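Pyruvate kinase (Pseudomonas aeruginosa, PDB 6QXL) probably catalyses the last step of glycolysis, in which phosphoenolpyruvate and ADP yield pyruvate and ATP, and carries glucose-6-phosphate in its C-terminal domain. Local coordinates at residues E361-N372 and I392-I402; D230-I238 and K266-N274. All coordinates share one frame; numbering follows the deposited sequence.

Interaction 1: residues E361-N372 and I392-I402; sequences ESIALASMYTAN and IMSRIRSSVPI
Met368 folds over Met393, the two side chains crossing at about a right angle with Met368 SD 3.8 Å from Met393 CB. Its chain turns back at both chi2 (-48°) and chi3 (-71°), and the bend brings Met368 CE against Ser398 CB, Ile402 CD1 and Val400 CG1, the last at 3.9 Å. One turn earlier on the helix, small Ala364 lets the other backbone come close: its CB lies 3.5 Å from Ile392 CG2 and also touches Met393 CG. Met393 itself runs out extended, its CE arriving beside Ser367. Leu365 completes this side by laying CD2 across Ile396, 3.6 Å from CG1. All this belongs to the C-terminal alpha/beta domain of pyruvate kinase, where helix 359-373 covers helix 388-394 and the turn that leads into strand 402-406; the far side of the helix packs against a second subunit, with Tyr369 stacked on Tyr369 of that chain. At the other end polar groups take over. The Asn372 amide is gripped at both atoms: ND2 donates to Arg397 O at 3.0 Å, nearly in its own amide plane, while OD1 accepts from Ser398 OG at 2.8 Å. Ser398 OG also accepts from Val400 N in an ST turn, and a water links Asn372 OD1 to Ser399 N.

Interaction 2: residues D230-I238 and K266-N274; sequences DDDALDGLI and KIILHARRN
His270 and Asp235 supply the central polar link between helices 231-238 and 266-273. ND1 of His270 donates to the syn lone pair of Asp235 OD1 at 2.7 Å, with the carboxylate turned 61° from the ring plane and the oxygen tilted 16° out of that plane. A salt bridge lies one turn nearer the start of helix 231-238: Lys266, bent at chi2 and chi3, brings NZ within 2.9 Å of Asp231 OD1, again on the syn side. Asp231 OD2 sits at the edge of the ring, 3.8 Å from His270 CE1. Asp235 could help stabilise positive charge on the imidazole, whereas the nearby Lys266 ammonium would probably oppose it. At the far end, Asn274 ND2 bonds back to His270 O within its own segment.

Apolar contacts fill the inner side. Leu234, with CG anti to the backbone N (chi1 178°), sends CD1 to Ile267 CG1 at 4.1 Å, and Ile238 places CD1 3.8 Å from His270 CB and CG2 against Asn274 CB. His270 is thereby a knob in a hole lined by Asp231, Leu234, Asp235 and Ile238. Beneath them, Ile238, Ile267 and Ala271 rest on Val244 of strand 243-247. Such packing of neighbouring outer helices over the strand between them is typical of the TIM barrel.

Overall arrangement
One contact joins two helices, the other a helix and a largely irregular segment, each in its own domain. Interaction 2 comes first along the chain and closes before interaction 1 opens; it lies on the outer helical layer of the barrel, whereas interaction 1 flanks the mixed sheet of the alpha/beta domain. Their centres are 21 Å apart, yet they meet at the domain boundary, where Arg272 of helix 260-273 comes up to Arg395 and Arg397 in the segment 392-402. The magnesium ion bound by Glu223 and Asp250 is about 12 Å from the side chain of Ile267, and glucose-6-phosphate about 8 Å from the side chain of Ile392: each contact lies in the domain that holds the respective site.

Interaction 1: residues E361-N372 and I392-I402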
loop_
_atom_site.group_PDB
_atom_site.type_symbol
_atom_site.label_atom_id
_atom_site.label_comp_id
_atom_site.label_asym_id
_atom_site.label_seq_id
_atom_site.Cartn_x
_atom_site.Cartn_y
_atom_site.Cartn_z
ATOM N N GLU A 361 5.882 23.325 12.492
ATOM C CA GLU A 361 5.706 21.894 12.228
ATOM C C GLU A 361 5.863 21.614 10.725
ATOM O O GLU A 361 6.601 20.709 10.338
ATOM C CB GLU A 361 4.343 21.410 12.734
ATOM C CG GLU A 361 4.211 19.896 12.955
ATOM C CD GLU A 361 2.859 19.435 13.389
ATOM O OE1 GLU A 361 2.143 20.236 14.039
ATOM O OE2 GLU A 361 2.550 18.238 13.128
ATOM N N SER A 362 5.206 22.423 9.898
ATOM C CA SER A 362 5.231 22.217 8.448
ATOM C C SER A 362 6.607 22.324 7.820
ATOM O O SER A 362 6.940 21.529 6.936
ATOM C CB SER A 362 4.277 23.175 7.740
ATOM O OG SER A 362 2.945 22.751 7.966
ATOM N N ILE A 363 7.400 23.278 8.277
ATOM C CA ILE A 363 8.741 23.436 7.742
ATOM C C ILE A 363 9.620 22.270 8.161
ATOM O O ILE A 363 10.452 21.797 7.374
ATOM C CB ILE A 363 9.397 24.765 8.208
ATOM C CG1 ILE A 363 8.599 25.980 7.722
ATOM C CG2 ILE A 363 10.833 24.866 7.709
ATOM C CD1 ILE A 363 8.768 26.259 6.237
ATOM N N ALA A 364 9.455 21.810 9.396
ATOM C CA ALA A 364 10.213 20.641 9.844
ATOM C C ALA A 364 9.889 19.431 8.971
ATOM O O ALA A 364 10.794 18.802 8.400
ATOM C CB ALA A 364 9.924 20.331 11.296
ATOM N N LEU A 365 8.597 19.152 8.813
ATOM C CA LEU A 365 8.189 18.003 8.007
ATOM C C LEU A 365 8.638 18.144 6.565
ATOM O O LEU A 365 9.118 17.180 5.966
ATOM C CB LEU A 365 6.695 17.784 8.096
ATOM C CG LEU A 365 6.277 17.430 9.530
ATOM C CD1 LEU A 365 4.793 17.307 9.701
ATOM C CD2 LEU A 365 6.963 16.141 10.008
ATOM N N ALA A 366 8.533 19.361 6.025
ATOM C CA ALA A 366 8.921 19.594 4.646
ATOM C C ALA A 366 10.409 19.372 4.428
ATOM O O ALA A 366 10.824 18.929 3.354
ATOM C CB ALA A 366 8.525 20.997 4.229
ATOM N N SER A 367 11.211 19.665 5.448
ATOM C CA SER A 367 12.652 19.463 5.360
ATOM C C SER A 367 13.003 17.992 5.377
ATOM O O SER A 367 13.874 17.549 4.618
ATOM C CB SER A 367 13.372 20.170 6.510
ATOM O OG SER A 367 13.034 21.538 6.567
ATOM N N MET A 368 12.342 17.227 6.244
ATOM C CA MET A 368 12.606 15.780 6.269
ATOM C C MET A 368 12.199 15.127 4.960
ATOM O O MET A 368 12.957 14.313 4.412
ATOM C CB MET A 368 11.925 15.121 7.446
ATOM C CG MET A 368 12.432 15.637 8.785
ATOM S SD MET A 368 14.229 15.699 8.928
ATOM C CE MET A 368 14.636 13.965 9.032
ATOM N N TYR A 369 11.039 15.525 4.423
ATOM C CA TYR A 369 10.646 15.091 3.083
ATOM C C TYR A 369 11.713 15.429 2.053
ATOM O O TYR A 369 12.139 14.572 1.285
ATOM C CB TYR A 369 9.330 15.721 2.689
ATOM C CG TYR A 369 8.926 15.516 1.250
ATOM C CD1 TYR A 369 8.304 14.333 0.845
ATOM C CD2 TYR A 369 9.134 16.517 0.302
ATOM C CE1 TYR A 369 7.904 14.165 -0.465
ATOM C CE2 TYR A 369 8.694 16.352 -1.004
ATOM C CZ TYR A 369 8.077 15.183 -1.377
ATOM O OH TYR A 369 7.652 15.035 -2.672
ATOM N N THR A 370 12.165 16.671 2.045
ATOM C CA THR A 370 13.139 17.081 1.053
ATOM C C THR A 370 14.444 16.306 1.198
ATOM O O THR A 370 14.991 15.805 0.216
ATOM C CB THR A 370 13.399 18.589 1.145
ATOM O OG1 THR A 370 12.165 19.273 0.954
ATOM C CG2 THR A 370 14.378 19.030 0.095
ATOM N N ALA A 371 14.938 16.197 2.427
ATOM C CA ALA A 371 16.217 15.521 2.681
ATOM C C ALA A 371 16.167 14.042 2.331
ATOM O O ALA A 371 17.117 13.501 1.763
ATOM C CB ALA A 371 16.648 15.704 4.118
ATOM N N ASN A 372 15.056 13.392 2.647
ATOM C CA ASN A 372 14.921 11.976 2.322
ATOM C C ASN A 372 14.833 11.690 0.842
ATOM O O ASN A 372 15.010 10.554 0.462
ATOM C CB ASN A 372 13.709 11.349 3.041
ATOM C CG ASN A 372 14.050 10.895 4.456
ATOM O OD1 ASN A 372 15.134 11.139 4.981
ATOM N ND2 ASN A 372 13.113 10.241 5.074
ATOM N N ILE A 392 10.611 18.116 16.062
ATOM C CA ILE A 392 9.676 17.680 15.038
ATOM C C ILE A 392 10.438 16.976 13.916
ATOM O O ILE A 392 10.067 15.883 13.496
ATOM C CB ILE A 392 8.875 18.837 14.479
ATOM C CG1 ILE A 392 8.134 19.605 15.583
ATOM C CG2 ILE A 392 7.886 18.357 13.423
ATOM C CD1 ILE A 392 7.235 18.789 16.468
ATOM N N MET A 393 11.531 17.554 13.460
ATOM C CA MET A 393 12.299 16.907 12.402
ATOM C C MET A 393 12.632 15.459 12.772
ATOM O O MET A 393 12.493 14.557 11.948
ATOM C CB MET A 393 13.587 17.664 12.095
ATOM C CG MET A 393 13.381 19.060 11.528
ATOM S SD MET A 393 14.964 19.817 11.170
ATOM C CE MET A 393 14.441 21.326 10.385
ATOM N N SER A 394 13.018 15.237 14.025
ATOM C CA SER A 394 13.536 13.943 14.437
ATOM C C SER A 394 12.448 12.901 14.722
ATOM O O SER A 394 12.769 11.745 14.951
ATOM C CB SER A 394 14.458 14.122 15.639
ATOM O OG SER A 394 13.769 14.687 16.725
ATOM N N ARG A 395 11.175 13.305 14.684
ATOM C CA ARG A 395 10.078 12.339 14.680
ATOM C C ARG A 395 9.954 11.559 13.373
ATOM O O ARG A 395 9.257 10.578 13.327
ATOM C CB ARG A 395 8.731 13.002 14.937
ATOM C CG ARG A 395 8.587 13.857 16.181
ATOM C CD ARG A 395 9.045 13.190 17.442
ATOM N NE ARG A 395 10.503 13.224 17.544
ATOM C CZ ARG A 395 11.213 12.467 18.361
ATOM N NH1 ARG A 395 10.614 11.589 19.166
ATOM N NH2 ARG A 395 12.532 12.569 18.338
ATOM N N ILE A 396 10.624 11.990 12.319
ATOM C CA ILE A 396 10.489 11.374 11.010
ATOM C C ILE A 396 11.674 10.470 10.761
ATOM O O ILE A 396 12.817 10.865 10.955
ATOM C CB ILE A 396 10.423 12.468 9.919
ATOM C CG1 ILE A 396 9.252 13.408 10.167
ATOM C CG2 ILE A 396 10.307 11.869 8.547
ATOM C CD1 ILE A 396 7.927 12.707 10.247
ATOM N N ARG A 397 11.404 9.260 10.298
ATOM C CA ARG A 397 12.485 8.330 10.029
ATOM C C ARG A 397 13.382 8.909 8.969
ATOM O O ARG A 397 12.897 9.363 7.939
ATOM C CB ARG A 397 11.969 6.983 9.558
ATOM C CG ARG A 397 11.316 6.131 10.637
ATOM C CD ARG A 397 10.610 4.931 10.007
ATOM N NE ARG A 397 10.946 3.683 10.717
ATOM C CZ ARG A 397 10.271 3.206 11.738
ATOM N NH1 ARG A 397 9.180 3.817 12.202
ATOM N NH2 ARG A 397 10.695 2.114 12.324
ATOM N N SER A 398 14.682 8.896 9.225
ATOM C CA SER A 398 15.666 9.357 8.271
ATOM C C SER A 398 17.045 8.920 8.713
ATOM O O SER A 398 17.240 8.515 9.849
ATOM C CB SER A 398 15.627 10.894 8.190
ATOM O OG SER A 398 16.663 11.399 7.352
ATOM N N SER A 399 18.015 9.009 7.821
ATOM C CA SER A 399 19.414 8.897 8.235
ATOM C C SER A 399 20.224 10.197 8.041
ATOM O O SER A 399 21.433 10.194 8.226
ATOM C CB SER A 399 20.062 7.743 7.484
ATOM O OG SER A 399 20.015 7.982 6.112
ATOM N N VAL A 400 19.558 11.303 7.708
ATOM C CA VAL A 400 20.249 12.567 7.504
ATOM C C VAL A 400 20.565 13.216 8.859
ATOM O O VAL A 400 19.689 13.282 9.720
ATOM C CB VAL A 400 19.404 13.539 6.656
ATOM C CG1 VAL A 400 18.233 14.159 7.448
ATOM C CG2 VAL A 400 20.294 14.664 6.123
ATOM N N PRO A 401 21.801 13.699 9.060
ATOM C CA PRO A 401 22.117 14.390 10.320
ATOM C C PRO A 401 21.355 15.681 10.516
ATOM O O PRO A 401 21.309 16.514 9.615
ATOM C CB PRO A 401 23.602 14.681 10.185
ATOM C CG PRO A 401 24.114 13.727 9.169
ATOM C CD PRO A 401 22.997 13.457 8.238
ATOM N N ILE A 402 20.730 15.819 11.674
ATOM C CA ILE A 402 20.027 17.028 12.061
ATOM C C ILE A 402 20.878 17.795 13.074
ATOM O O ILE A 402 21.174 17.298 14.161
ATOM C CB ILE A 402 18.678 16.674 12.698
ATOM C CG1 ILE A 402 17.834 15.874 11.705
ATOM C CG2 ILE A 402 17.959 17.938 13.172
ATOM C CD1 ILE A 402 16.566 15.296 12.281
HETATM O O HOH W 1 17.817 9.422 4.823
#

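Interaction 2: residues D230-I238 and K266-N274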
loop_
_atom_site.group_PDB
_atom_site.type_symbol
_atom_site.label_atom_id
_atom_site.label_comp_id
_atom_site.label_asym_id
_atom_site.label_seq_id
_atom_site.Cartn_x
_atom_site.Cartn_y
_atom_site.Cartn_z
ATOM N N ASP A 230 -5.942 1.797 28.052
ATOM C CA ASP A 230 -6.514 2.047 26.753
ATOM C C ASP A 230 -5.808 3.233 26.124
ATOM O O ASP A 230 -5.015 3.924 26.770
ATOM C CB ASP A 230 -8.026 2.356 26.869
ATOM C CG ASP A 230 -8.315 3.520 27.814
ATOM O OD1 ASP A 230 -8.183 3.291 29.031
ATOM O OD2 ASP A 230 -8.541 4.692 27.440
ATOM N N ASP A 231 -6.102 3.467 24.849
ATOM C CA ASP A 231 -5.404 4.522 24.104
ATOM C C ASP A 231 -5.604 5.912 24.689
ATOM O O ASP A 231 -4.675 6.710 24.696
ATOM C CB ASP A 231 -5.783 4.488 22.628
ATOM C CG ASP A 231 -5.147 3.281 21.886
ATOM O OD1 ASP A 231 -4.492 2.418 22.519
ATOM O OD2 ASP A 231 -5.304 3.157 20.666
ATOM N N ASP A 232 -6.810 6.204 25.208
ATOM C CA ASP A 232 -7.049 7.532 25.801
ATOM C C ASP A 232 -6.218 7.768 27.034
ATOM O O ASP A 232 -5.639 8.831 27.192
ATOM C CB ASP A 232 -8.536 7.763 26.069
ATOM C CG ASP A 232 -9.314 8.079 24.773
ATOM O OD1 ASP A 232 -8.731 8.006 23.662
ATOM O OD2 ASP A 232 -10.509 8.429 24.872
ATOM N N ALA A 233 -6.132 6.770 27.898
ATOM C CA ALA A 233 -5.277 6.866 29.090
ATOM C C ALA A 233 -3.823 7.173 28.689
ATOM O O ALA A 233 -3.224 8.132 29.166
ATOM C CB ALA A 233 -5.369 5.591 29.895
ATOM N N LEU A 234 -3.285 6.371 27.785
ATOM C CA LEU A 234 -1.900 6.519 27.364
ATOM C C LEU A 234 -1.671 7.847 26.652
ATOM O O LEU A 234 -0.767 8.591 27.008
ATOM C CB LEU A 234 -1.517 5.356 26.450
ATOM C CG LEU A 234 -0.103 5.381 25.889
ATOM C CD1 LEU A 234 0.924 5.254 27.000
ATOM C CD2 LEU A 234 0.080 4.302 24.868
ATOM N N ASP A 235 -2.492 8.143 25.658
ATOM C CA ASP A 235 -2.324 9.375 24.875
ATOM C C ASP A 235 -2.481 10.633 25.738
ATOM O O ASP A 235 -1.788 11.634 25.529
ATOM C CB ASP A 235 -3.285 9.407 23.671
ATOM C CG ASP A 235 -2.863 8.460 22.532
ATOM O OD1 ASP A 235 -1.963 7.622 22.734
ATOM O OD2 ASP A 235 -3.436 8.538 21.420
ATOM N N GLY A 236 -3.368 10.569 26.729
ATOM C CA GLY A 236 -3.531 11.674 27.662
ATOM C C GLY A 236 -2.263 11.939 28.434
ATOM O O GLY A 236 -1.806 13.075 28.545
ATOM N N LEU A 237 -1.684 10.866 28.948
ATOM C CA LEU A 237 -0.440 10.960 29.697
ATOM C C LEU A 237 0.711 11.435 28.834
ATOM O O LEU A 237 1.520 12.248 29.262
ATOM C CB LEU A 237 -0.149 9.602 30.308
ATOM C CG LEU A 237 0.941 9.427 31.334
ATOM C CD1 LEU A 237 0.921 10.539 32.366
ATOM C CD2 LEU A 237 0.667 8.070 31.983
ATOM N N ILE A 238 0.772 10.957 27.605
ATOM C CA ILE A 238 1.824 11.376 26.675
ATOM C C ILE A 238 1.704 12.868 26.360
ATOM O O ILE A 238 2.697 13.584 26.344
ATOM C CB ILE A 238 1.783 10.540 25.383
ATOM C CG1 ILE A 238 2.260 9.124 25.661
ATOM C CG2 ILE A 238 2.641 11.163 24.297
ATOM C CD1 ILE A 238 2.181 8.169 24.500
ATOM N N LYS A 266 3.734 0.151 21.123
ATOM C CA LYS A 266 2.676 1.134 21.111
ATOM C C LYS A 266 3.129 2.451 21.721
ATOM O O LYS A 266 2.931 3.519 21.132
ATOM C CB LYS A 266 1.423 0.600 21.832
ATOM C CG LYS A 266 0.218 1.548 21.760
ATOM C CD LYS A 266 -1.147 0.860 21.392
ATOM C CE LYS A 266 -1.882 0.151 22.502
ATOM N NZ LYS A 266 -3.221 -0.107 21.941
ATOM N N ILE A 267 3.788 2.376 22.872
ATOM C CA ILE A 267 4.228 3.583 23.557
ATOM C C ILE A 267 5.166 4.396 22.652
ATOM O O ILE A 267 5.002 5.598 22.511
ATOM C CB ILE A 267 4.926 3.248 24.877
ATOM C CG1 ILE A 267 3.950 2.649 25.885
ATOM C CG2 ILE A 267 5.564 4.496 25.469
ATOM C CD1 ILE A 267 4.626 1.890 27.007
ATOM N N ILE A 268 6.141 3.735 22.042
ATOM C CA ILE A 268 7.093 4.434 21.198
ATOM C C ILE A 268 6.363 5.121 20.053
ATOM O O ILE A 268 6.577 6.306 19.794
ATOM C CB ILE A 268 8.161 3.472 20.666
ATOM C CG1 ILE A 268 9.076 3.050 21.799
ATOM C CG2 ILE A 268 8.960 4.114 19.548
ATOM C CD1 ILE A 268 9.920 1.836 21.484
ATOM N N LEU A 269 5.487 4.386 19.384
ATOM C CA LEU A 269 4.769 4.933 18.246
ATOM C C LEU A 269 3.859 6.099 18.651
ATOM O O LEU A 269 3.876 7.156 18.025
ATOM C CB LEU A 269 3.965 3.844 17.567
ATOM C CG LEU A 269 3.168 4.277 16.331
ATOM C CD1 LEU A 269 4.099 4.599 15.144
ATOM C CD2 LEU A 269 2.150 3.207 15.972
ATOM N N HIS A 270 3.076 5.922 19.708
ATOM C CA HIS A 270 2.178 6.994 20.125
ATOM C C HIS A 270 2.952 8.219 20.588
ATOM O O HIS A 270 2.551 9.347 20.315
ATOM C CB HIS A 270 1.198 6.513 21.188
ATOM C CG HIS A 270 0.106 5.641 20.644
ATOM N ND1 HIS A 270 -1.159 5.617 21.170
ATOM C CD2 HIS A 270 0.094 4.776 19.598
ATOM C CE1 HIS A 270 -1.897 4.749 20.502
ATOM N NE2 HIS A 270 -1.158 4.224 19.542
ATOM N N ALA A 271 4.083 8.010 21.248
ATOM C CA ALA A 271 4.938 9.129 21.630
ATOM C C ALA A 271 5.365 9.922 20.407
ATOM O O ALA A 271 5.177 11.148 20.354
ATOM C CB ALA A 271 6.143 8.645 22.407
ATOM N N ARG A 272 5.908 9.234 19.410
ATOM C CA ARG A 272 6.378 9.917 18.208
ATOM C C ARG A 272 5.232 10.635 17.490
ATOM O O ARG A 272 5.395 11.755 17.019
ATOM C CB ARG A 272 7.084 8.944 17.263
ATOM C CG ARG A 272 8.363 8.357 17.814
ATOM C CD ARG A 272 8.941 7.234 16.975
ATOM N NE ARG A 272 9.240 7.679 15.641
ATOM C CZ ARG A 272 8.758 7.174 14.502
ATOM N NH1 ARG A 272 7.980 6.092 14.494
ATOM N NH2 ARG A 272 9.108 7.747 13.347
ATOM N N ARG A 273 4.070 10.009 17.422
ATOM C CA ARG A 273 2.929 10.640 16.763
ATOM C C ARG A 273 2.517 11.937 17.433
ATOM O O ARG A 273 2.134 12.879 16.739
ATOM C CB ARG A 273 1.734 9.726 16.746
ATOM C CG ARG A 273 1.873 8.655 15.752
ATOM C CD ARG A 273 0.568 7.930 15.679
ATOM N NE ARG A 273 0.725 6.923 14.657
ATOM C CZ ARG A 273 -0.027 5.847 14.527
ATOM N NH1 ARG A 273 -1.019 5.589 15.390
ATOM N NH2 ARG A 273 0.282 4.989 13.558
ATOM N N ASN A 274 2.622 11.983 18.756
ATOM C CA ASN A 274 2.336 13.206 19.495
ATOM C C ASN A 274 3.559 14.119 19.666
ATOM O O ASN A 274 3.546 15.001 20.504
ATOM C CB ASN A 274 1.742 12.871 20.859
ATOM C CG ASN A 274 0.385 12.256 20.755
ATOM O OD1 ASN A 274 -0.603 12.970 20.600
ATOM N ND2 ASN A 274 0.327 10.936 20.834
#